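Long-range contacts in tail component (Lactobacillus phage J-1, PDB 5LY8), which probably helps the phage recognise its host's surface sugars, this chain being the second carbohydrate-binding module of the evolved distal tail protein, with bound magnesium: residues N33-F38 against G120-S125; Q95-V100 against D228-W233; Y162-N167 against I186-G191. All blocks are in the same frame, centred on the assembly; numbering follows the deposited sequence.

Interaction 1 of 3, residues N33-F38 against G120-S125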
loop_
_atom_site.group_PDB
_atom_site.type_symbol
_atom_site.label_atom_id
_atom_site.label_comp_id
_atom_site.label_asym_id
_atom_site.label_seq_id
_atom_site.Cartn_x
_atom_site.Cartn_y
_atom_site.Cartn_z
ATOM N N ASN A 33 -13.306 -1.238 -5.686
ATOM C CA ASN A 33 -14.353 -1.163 -4.665
ATOM C C ASN A 33 -13.762 -1.309 -3.264
ATOM O O ASN A 33 -14.396 -1.911 -2.373
ATOM C CB ASN A 33 -15.430 -2.235 -4.945
ATOM C CG ASN A 33 -14.958 -3.643 -4.661
ATOM O OD1 ASN A 33 -13.751 -3.928 -4.628
ATOM N ND2 ASN A 33 -15.886 -4.544 -4.346
ATOM N N GLY A 34 -12.564 -0.769 -3.068
ATOM C CA GLY A 34 -11.897 -0.861 -1.785
ATOM C C GLY A 34 -11.891 0.430 -1.006
ATOM O O GLY A 34 -12.748 1.296 -1.196
ATOM N N VAL A 35 -10.899 0.561 -0.134
ATOM C CA VAL A 35 -10.806 1.706 0.769
ATOM C C VAL A 35 -9.521 2.461 0.482
ATOM O O VAL A 35 -8.441 1.862 0.414
ATOM C CB VAL A 35 -10.818 1.256 2.250
ATOM C CG1 VAL A 35 -10.911 2.461 3.175
ATOM C CG2 VAL A 35 -11.949 0.262 2.540
ATOM N N THR A 36 -9.637 3.782 0.292
ATOM C CA THR A 36 -8.476 4.663 0.075
ATOM C C THR A 36 -8.242 5.529 1.294
ATOM O O THR A 36 -9.162 5.730 2.079
ATOM C CB THR A 36 -8.659 5.562 -1.152
ATOM O OG1 THR A 36 -9.734 6.492 -0.913
ATOM C CG2 THR A 36 -8.915 4.766 -2.400
ATOM N N ALA A 37 -7.010 6.016 1.483
ATOM C CA ALA A 37 -6.639 6.777 2.663
ATOM C C ALA A 37 -6.388 8.257 2.404
ATOM O O ALA A 37 -6.619 9.076 3.299
ATOM C CB ALA A 37 -5.407 6.150 3.311
ATOM N N PHE A 38 -5.914 8.632 1.200
ATOM C CA PHE A 38 -5.538 10.023 0.935
ATOM C C PHE A 38 -6.659 10.965 1.396
ATOM O O PHE A 38 -7.803 10.843 0.942
ATOM C CB PHE A 38 -5.249 10.231 -0.546
ATOM C CG PHE A 38 -4.867 11.662 -0.828
ATOM C CD1 PHE A 38 -3.658 12.179 -0.375
ATOM C CD2 PHE A 38 -5.733 12.501 -1.504
ATOM C CE1 PHE A 38 -3.315 13.503 -0.626
ATOM C CE2 PHE A 38 -5.387 13.837 -1.737
ATOM C CZ PHE A 38 -4.182 14.325 -1.297
ATOM N N GLY A 120 -14.400 -1.761 6.648
ATOM C CA GLY A 120 -14.495 -0.642 5.728
ATOM C C GLY A 120 -13.668 0.577 6.068
ATOM O O GLY A 120 -13.756 1.583 5.348
ATOM N N LYS A 121 -12.885 0.534 7.148
ATOM C CA LYS A 121 -12.067 1.675 7.540
ATOM C C LYS A 121 -10.605 1.325 7.454
ATOM O O LYS A 121 -10.216 0.184 7.732
ATOM C CB LYS A 121 -12.407 2.093 8.978
ATOM C CG LYS A 121 -13.795 2.733 9.097
ATOM C CD LYS A 121 -13.999 3.384 10.478
ATOM C CE LYS A 121 -15.411 3.898 10.670
ATOM N NZ LYS A 121 -15.644 5.127 9.869
ATOM N N ILE A 122 -9.768 2.307 7.110
ATOM C CA ILE A 122 -8.330 2.134 7.166
ATOM C C ILE A 122 -7.882 1.848 8.599
ATOM O O ILE A 122 -8.267 2.561 9.541
ATOM C CB ILE A 122 -7.619 3.423 6.683
ATOM C CG1 ILE A 122 -7.956 3.789 5.224
ATOM C CG2 ILE A 122 -6.088 3.340 6.905
ATOM C CD1 ILE A 122 -7.374 2.781 4.172
ATOM N N VAL A 123 -7.032 0.818 8.729
ATOM C CA VAL A 123 -6.305 0.532 9.945
ATOM C C VAL A 123 -4.850 0.988 9.727
ATOM O O VAL A 123 -4.304 1.703 10.564
ATOM C CB VAL A 123 -6.433 -0.932 10.393
ATOM C CG1 VAL A 123 -5.483 -1.249 11.558
ATOM C CG2 VAL A 123 -7.871 -1.241 10.785
ATOM N N ALA A 124 -4.236 0.602 8.599
ATOM C CA ALA A 124 -2.878 1.060 8.274
ATOM C C ALA A 124 -2.792 1.352 6.795
ATOM O O ALA A 124 -3.367 0.618 5.986
ATOM C CB ALA A 124 -1.835 -0.004 8.662
ATOM N N SER A 125 -2.050 2.414 6.431
ATOM C CA SER A 125 -1.874 2.796 5.036
ATOM C C SER A 125 -0.450 3.199 4.770
ATOM O O SER A 125 0.057 4.160 5.389
ATOM C CB SER A 125 -2.804 3.953 4.673
ATOM O OG SER A 125 -2.543 4.390 3.341
#
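V35 and A37 of a loop-borne segment rest on I122 and the start of strand 121-130, just past the tight hairpin turn that joins it to strand 110-118 in a concanavalin-like β-sandwich module. No hydrogen bond links 33-38 to 120-125; the contact is mainly apolar. V35 turns both methyls onto the hairpin: CG1, anti to the backbone N (chi1 -172°), lies 3.7 Å from I122 CD1, while CG2 sits 3.6 Å from the carbonyl O of G120. The two side chains run past one another in opposite senses. I122 CG1 also comes within 4.0 Å of A37 CB, so I122 touches both V35 and A37. The A37 methyl in turn touches S125 at its hydroxyl, A37 CB to S125 OG being 3.4 Å; the hydroxyl itself is hydrogen-bonded to N115 OD1. Between I122 and S125 the strand bends sharply at V123, where V123 and A124 lie together opposite L116 as a classic β bulge. The positive phi of G120 (87°) belongs to the turn leading into the strand. Strand 110-118 fixes the loop over the hairpin: N115 ND2 bonds to V35 O, and the E113 carboxylate takes the amides of A37 and F38. T210 OG1, from neighbouring strand 208-216, meets V35 N, and the F38 ring meets W73 of strand 73-81 edge-to-face.

Interaction 2 of 3, residues Q95-V100 against D228-W233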
loop_
_atom_site.group_PDB
_atom_site.type_symbol
_atom_site.label_atom_id
_atom_site.label_comp_id
_atom_site.label_asym_id
_atom_site.label_seq_id
_atom_site.Cartn_x
_atom_site.Cartn_y
_atom_site.Cartn_z
ATOM N N GLN A 95 2.504 -9.893 8.313
ATOM C CA GLN A 95 3.253 -9.094 7.355
ATOM C C GLN A 95 2.481 -9.041 6.053
ATOM O O GLN A 95 1.936 -10.061 5.594
ATOM C CB GLN A 95 4.707 -9.503 7.152
ATOM C CG GLN A 95 4.937 -10.841 6.511
ATOM C CD GLN A 95 6.378 -11.000 6.077
ATOM O OE1 GLN A 95 7.127 -10.020 5.943
ATOM N NE2 GLN A 95 6.761 -12.221 5.744
ATOM N N PHE A 96 2.464 -7.860 5.453
ATOM C CA PHE A 96 1.771 -7.571 4.189
ATOM C C PHE A 96 2.812 -7.009 3.254
ATOM O O PHE A 96 3.339 -5.929 3.537
ATOM C CB PHE A 96 0.678 -6.559 4.507
ATOM C CG PHE A 96 -0.136 -6.002 3.376
ATOM C CD1 PHE A 96 -0.703 -6.836 2.409
ATOM C CD2 PHE A 96 -0.443 -4.657 3.331
ATOM C CE1 PHE A 96 -1.537 -6.322 1.411
ATOM C CE2 PHE A 96 -1.264 -4.141 2.325
ATOM C CZ PHE A 96 -1.830 -4.977 1.382
ATOM N N VAL A 97 3.150 -7.754 2.198
ATOM C CA VAL A 97 4.315 -7.454 1.368
ATOM C C VAL A 97 3.905 -7.253 -0.065
ATOM O O VAL A 97 3.259 -8.148 -0.650
ATOM C CB VAL A 97 5.341 -8.612 1.478
ATOM C CG1 VAL A 97 6.610 -8.312 0.671
ATOM C CG2 VAL A 97 5.708 -8.891 2.943
ATOM N N ASN A 98 4.324 -6.131 -0.653
ATOM C CA ASN A 98 3.980 -5.801 -2.024
ATOM C C ASN A 98 5.207 -5.352 -2.768
ATOM O O ASN A 98 5.834 -4.361 -2.376
ATOM C CB ASN A 98 2.932 -4.714 -2.026
ATOM C CG ASN A 98 1.584 -5.266 -1.668
ATOM O OD1 ASN A 98 0.944 -5.901 -2.495
ATOM N ND2 ASN A 98 1.157 -5.095 -0.417
ATOM N N ARG A 99 5.570 -6.084 -3.822
ATOM C CA ARG A 99 6.749 -5.748 -4.625
ATOM C C ARG A 99 6.344 -4.826 -5.749
ATOM O O ARG A 99 5.396 -5.134 -6.476
ATOM C CB ARG A 99 7.372 -7.021 -5.197
ATOM C CG ARG A 99 8.639 -6.718 -5.978
ATOM C CD ARG A 99 9.424 -7.970 -6.277
ATOM N NE ARG A 99 10.509 -7.642 -7.201
ATOM C CZ ARG A 99 11.666 -8.294 -7.271
ATOM N NH1 ARG A 99 11.904 -9.328 -6.470
ATOM N NH2 ARG A 99 12.601 -7.903 -8.133
ATOM N N VAL A 100 7.075 -3.718 -5.920
ATOM C CA VAL A 100 6.790 -2.751 -6.976
ATOM C C VAL A 100 8.087 -2.394 -7.696
ATOM O O VAL A 100 9.196 -2.595 -7.181
ATOM C CB VAL A 100 6.138 -1.445 -6.418
ATOM C CG1 VAL A 100 4.754 -1.721 -5.830
ATOM C CG2 VAL A 100 7.039 -0.757 -5.381
ATOM N N ASP A 228 4.207 -8.479 -7.199
ATOM C CA ASP A 228 3.880 -9.561 -6.282
ATOM C C ASP A 228 3.130 -8.963 -5.120
ATOM O O ASP A 228 3.378 -7.810 -4.731
ATOM C CB ASP A 228 5.184 -10.234 -5.774
ATOM C CG ASP A 228 4.967 -11.601 -5.158
ATOM O OD1 ASP A 228 4.770 -12.567 -5.921
ATOM O OD2 ASP A 228 4.890 -11.685 -3.906
ATOM N N SER A 229 2.220 -9.749 -4.536
ATOM C CA SER A 229 1.489 -9.320 -3.352
ATOM C C SER A 229 1.187 -10.520 -2.475
ATOM O O SER A 229 0.731 -11.547 -2.988
ATOM C CB SER A 229 0.157 -8.687 -3.762
ATOM O OG SER A 229 -0.527 -8.092 -2.664
ATOM N N TYR A 230 1.335 -10.383 -1.151
ATOM C CA TYR A 230 0.886 -11.446 -0.257
ATOM C C TYR A 230 0.654 -10.876 1.108
ATOM O O TYR A 230 1.235 -9.853 1.499
ATOM C CB TYR A 230 1.815 -12.679 -0.206
ATOM C CG TYR A 230 3.214 -12.431 0.286
ATOM C CD1 TYR A 230 3.521 -12.491 1.644
ATOM C CD2 TYR A 230 4.252 -12.215 -0.610
ATOM C CE1 TYR A 230 4.829 -12.340 2.096
ATOM C CE2 TYR A 230 5.561 -12.039 -0.168
ATOM C CZ TYR A 230 5.846 -12.116 1.184
ATOM O OH TYR A 230 7.144 -11.907 1.616
ATOM N N PHE A 231 -0.149 -11.604 1.880
ATOM C CA PHE A 231 -0.380 -11.296 3.279
ATOM C C PHE A 231 -0.229 -12.603 4.033
ATOM O O PHE A 231 -0.781 -13.633 3.605
ATOM C CB PHE A 231 -1.797 -10.769 3.502
ATOM C CG PHE A 231 -2.135 -10.523 4.960
ATOM C CD1 PHE A 231 -1.995 -9.262 5.518
ATOM C CD2 PHE A 231 -2.554 -11.571 5.785
ATOM C CE1 PHE A 231 -2.310 -9.041 6.862
ATOM C CE2 PHE A 231 -2.833 -11.352 7.135
ATOM C CZ PHE A 231 -2.732 -10.095 7.661
ATOM N N GLU A 232 0.522 -12.573 5.134
ATOM C CA GLU A 232 0.673 -13.711 6.024
ATOM C C GLU A 232 0.422 -13.354 7.456
ATOM O O GLU A 232 0.977 -12.374 7.943
ATOM C CB GLU A 232 2.104 -14.288 5.971
ATOM C CG GLU A 232 2.626 -14.766 4.639
ATOM C CD GLU A 232 4.079 -15.209 4.673
ATOM O OE1 GLU A 232 4.428 -16.047 3.816
ATOM O OE2 GLU A 232 4.887 -14.624 5.437
ATOM N N TRP A 233 -0.325 -14.210 8.155
ATOM C CA TRP A 233 -0.377 -14.153 9.600
ATOM C C TRP A 233 0.948 -14.768 10.069
ATOM O O TRP A 233 1.382 -15.770 9.494
ATOM C CB TRP A 233 -1.528 -14.992 10.144
ATOM C CG TRP A 233 -2.879 -14.431 9.829
ATOM C CD1 TRP A 233 -3.827 -14.989 9.024
ATOM C CD2 TRP A 233 -3.429 -13.202 10.307
ATOM N NE1 TRP A 233 -4.966 -14.224 9.041
ATOM C CE2 TRP A 233 -4.755 -13.124 9.823
ATOM C CE3 TRP A 233 -2.962 -12.197 11.164
ATOM C CZ2 TRP A 233 -5.596 -12.042 10.109
ATOM C CZ3 TRP A 233 -3.789 -11.114 11.422
ATOM C CH2 TRP A 233 -5.083 -11.047 10.892
HETATM O O HOH W 1 5.268 -9.370 -2.509
#
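V97 and Y230 form a central hydrogen-bonded pair where strands 94-103 and 223-238 run antiparallel, as neighbours in the six-stranded sheet of the concanavalin-like sandwich. Their backbones exchange two bonds, V97 N to Y230 O at 2.9 Å being the straighter. Q95-E232 and R99-D228 are hydrogen-bonded pairs too, alternating with the non-hydrogen-bonded pairs F96-F231 and N98-S229.

The Y230 side chain carries the face that holds Q95, V97 and R99. From CB, a chi1 of 62° sets CG between the backbone N and the carbonyl carbon, and the ring lies beside the V97 side chain, both pointing the same way. V97 CB comes over one ring face in a CH-pi contact, 3.8 Å from the centroid. CE1 meets V97 CG2 and has Q95 NE2 near the ring edge; CE2 meets V97 CB and CG1; CZ touches V97 CB at 3.6 Å, and OH at the tip lies beside both valine methyls. R16 adds a cation-pi contact to this ring. Beyond it, Q95 NE2 donates to E232 OE2 (3.1 Å) on the syn side but 35° out of the carboxylate plane, and R16 forms a salt bridge with E232 OE1.

D228 OD1 bonds to H19, while a water donates to D228 OD2 and, weakly, to V97 O. The D228 side chain is about 5 Å from a bound magnesium ion and about 4 Å from the side chain of the metal ligand D21.

Facing the sandwich interior, F96 CB lies 3.9 Å from F231 CD1, and F96 reaches F114 and L116 of strand 110-118. N98 ND2 lies over one face of the F96 ring, displaced toward its rim, and N98 OD1 is gripped by two donors, S229 OG at 2.6 Å and W226 NE1.

Interaction 3 of 3, residues Y162-N167 against I186-G191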
loop_
_atom_site.group_PDB
_atom_site.type_symbol
_atom_site.label_atom_id
_atom_site.label_comp_id
_atom_site.label_asym_id
_atom_site.label_seq_id
_atom_site.Cartn_x
_atom_site.Cartn_y
_atom_site.Cartn_z
ATOM N N TYR A 162 19.825 8.076 -3.126
ATOM C CA TYR A 162 19.788 6.810 -2.437
ATOM C C TYR A 162 18.564 5.996 -2.930
ATOM O O TYR A 162 18.684 4.863 -3.238
ATOM C CB TYR A 162 19.734 7.042 -0.924
ATOM C CG TYR A 162 19.738 5.825 -0.011
ATOM C CD1 TYR A 162 20.912 5.354 0.535
ATOM C CD2 TYR A 162 18.593 5.145 0.291
ATOM C CE1 TYR A 162 20.941 4.236 1.348
ATOM C CE2 TYR A 162 18.627 4.045 1.114
ATOM C CZ TYR A 162 19.801 3.590 1.642
ATOM O OH TYR A 162 19.799 2.509 2.474
ATOM N N TYR A 163 17.422 6.653 -2.986
ATOM C CA TYR A 163 16.167 6.023 -3.396
ATOM C C TYR A 163 15.947 6.239 -4.861
ATOM O O TYR A 163 15.174 7.104 -5.281
ATOM C CB TYR A 163 15.006 6.550 -2.559
ATOM C CG TYR A 163 15.106 6.093 -1.133
ATOM C CD1 TYR A 163 14.607 4.850 -0.743
ATOM C CD2 TYR A 163 15.681 6.901 -0.160
ATOM C CE1 TYR A 163 14.681 4.424 0.577
ATOM C CE2 TYR A 163 15.741 6.492 1.176
ATOM C CZ TYR A 163 15.240 5.250 1.536
ATOM O OH TYR A 163 15.328 4.820 2.837
ATOM N N ARG A 164 16.688 5.471 -5.654
ATOM C CA ARG A 164 16.687 5.591 -7.105
ATOM C C ARG A 164 15.500 4.856 -7.702
ATOM O O ARG A 164 14.878 4.009 -7.047
ATOM C CB ARG A 164 17.986 4.984 -7.693
ATOM C CG ARG A 164 19.269 5.752 -7.323
ATOM C CD ARG A 164 20.518 4.939 -7.662
ATOM N NE ARG A 164 21.694 5.779 -7.914
ATOM C CZ ARG A 164 22.957 5.381 -7.763
ATOM N NH1 ARG A 164 23.231 4.157 -7.330
ATOM N NH2 ARG A 164 23.956 6.215 -8.022
ATOM N N ASP A 165 15.196 5.129 -8.962
ATOM C CA ASP A 165 14.174 4.351 -9.660
ATOM C C ASP A 165 14.535 2.855 -9.562
ATOM O O ASP A 165 15.716 2.490 -9.654
ATOM C CB ASP A 165 14.200 4.716 -11.142
ATOM C CG ASP A 165 13.744 6.112 -11.517
ATOM O OD1 ASP A 165 13.225 6.838 -10.628
ATOM O OD2 ASP A 165 13.810 6.440 -12.719
ATOM N N GLY A 166 13.537 2.000 -9.368
ATOM C CA GLY A 166 13.842 0.579 -9.348
ATOM C C GLY A 166 12.893 -0.248 -8.529
ATOM O O GLY A 166 11.735 0.115 -8.342
ATOM N N ASN A 167 13.382 -1.385 -8.065
ATOM C CA ASN A 167 12.596 -2.399 -7.394
ATOM C C ASN A 167 12.565 -2.253 -5.886
ATOM O O ASN A 167 13.608 -2.127 -5.238
ATOM C CB ASN A 167 13.186 -3.785 -7.759
ATOM C CG ASN A 167 13.127 -4.061 -9.253
ATOM O OD1 ASN A 167 12.038 -4.112 -9.844
ATOM N ND2 ASN A 167 14.308 -4.226 -9.888
ATOM N N ILE A 186 15.380 -3.416 -3.017
ATOM C CA ILE A 186 15.746 -4.738 -3.523
ATOM C C ILE A 186 17.074 -4.665 -4.321
ATOM O O ILE A 186 17.917 -5.544 -4.182
ATOM C CB ILE A 186 14.582 -5.352 -4.388
ATOM C CG1 ILE A 186 13.282 -5.539 -3.557
ATOM C CG2 ILE A 186 15.021 -6.690 -5.081
ATOM C CD1 ILE A 186 12.079 -5.937 -4.354
ATOM N N ASP A 187 17.240 -3.639 -5.160
ATOM C CA ASP A 187 18.408 -3.503 -6.039
ATOM C C ASP A 187 19.697 -3.137 -5.345
ATOM O O ASP A 187 20.770 -3.516 -5.836
ATOM C CB ASP A 187 18.144 -2.436 -7.115
ATOM C CG ASP A 187 16.926 -2.665 -7.980
ATOM O OD1 ASP A 187 16.340 -1.663 -8.442
ATOM O OD2 ASP A 187 16.537 -3.860 -8.171
ATOM N N LEU A 188 19.626 -2.361 -4.256
ATOM C CA LEU A 188 20.840 -1.813 -3.643
ATOM C C LEU A 188 21.073 -2.128 -2.161
ATOM O O LEU A 188 22.157 -1.816 -1.644
ATOM C CB LEU A 188 20.870 -0.284 -3.867
ATOM C CG LEU A 188 20.901 0.209 -5.325
ATOM C CD1 LEU A 188 20.568 1.694 -5.410
ATOM C CD2 LEU A 188 22.271 -0.045 -5.984
ATOM N N GLY A 189 20.081 -2.707 -1.488
ATOM C CA GLY A 189 20.182 -3.081 -0.080
ATOM C C GLY A 189 19.591 -2.043 0.853
ATOM O O GLY A 189 19.479 -0.869 0.495
ATOM N N ASP A 190 19.224 -2.479 2.070
ATOM C CA ASP A 190 18.635 -1.611 3.099
ATOM C C ASP A 190 17.354 -0.945 2.582
ATOM O O ASP A 190 16.585 -1.612 1.890
ATOM C CB ASP A 190 19.680 -0.616 3.683
ATOM C CG ASP A 190 20.882 -1.290 4.287
ATOM O OD1 ASP A 190 20.710 -2.348 4.922
ATOM O OD2 ASP A 190 22.004 -0.777 4.095
ATOM N N GLY A 191 17.130 0.317 2.919
ATOM C CA GLY A 191 15.920 1.030 2.536
ATOM C C GLY A 191 15.264 1.754 3.697
ATOM O O GLY A 191 15.923 2.036 4.708
HETATM O O HOH W 2 17.381 0.969 -7.965
HETATM O O HOH W 3 15.986 -0.832 -5.009
#
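D187 and N167 head a largely polar surface contact at the open end of the hairpin formed by strands 166-175 and 178-185, where the chain entering the first strand meets the loop leaving the second. D187 uses both carboxylate oxygens. OD2 accepts N167 ND2 through its syn lone pair at 2.8 Å, the acceptor lying nearly in the amide plane although the amide and carboxylate planes stand 83° apart. OD1 takes the N167 backbone N at 3.0 Å, an almost straight bond that arrives from above the carboxylate plane. The lack of a side chain at G166 suits this approach, its CA being 3.5 Å from D187 OD1. Just past the end of strand 178-185, I186 N donates to N167 O at 3.1 Å, a bent bond. Two waters extend the join, one donating to D165 O and D187 OD1, the other donating to N167 O and accepting from D187 N.

Farther from the N167-D187 pair, Y163 is the centre of an inverse gamma turn, closed by a weak bond from R164 N to Y162 O. L188 CD1 touches R164 CD at 4.0 Å and lies at the guanidinium edge, near its plane. R185 bonds to Y162 O and G189 O and makes a cation-pi contact with the Y162 ring. Y162 OH lies 3.4 Å from D190 CB, G191 CA sits at the Y162 ring edge, and Y163 OH comes within 3.2 Å of G191 C.

In the fold
Interactions 2 and 3 share the six-stranded sheet, in which strands 94-103 and 166-175 are neighbours; their centres are 18 Å apart, and R99 packs on I186 and N167 where they meet. Interaction 1 lays a loop on strand 121-130 of the other large sheet, its centre 16 Å from that of interaction 2; the centres of interactions 1 and 3, 27 Å apart, lie on opposite sides of the chain's centre. Along the chain, the segments of interactions 1 and 2 alternate, whereas interaction 3 nests within the loop closed by interaction 2. The early and late parts of the sequence are therefore interleaved in a single module, and the D228 end of interaction 2 lies beside one magnesium site.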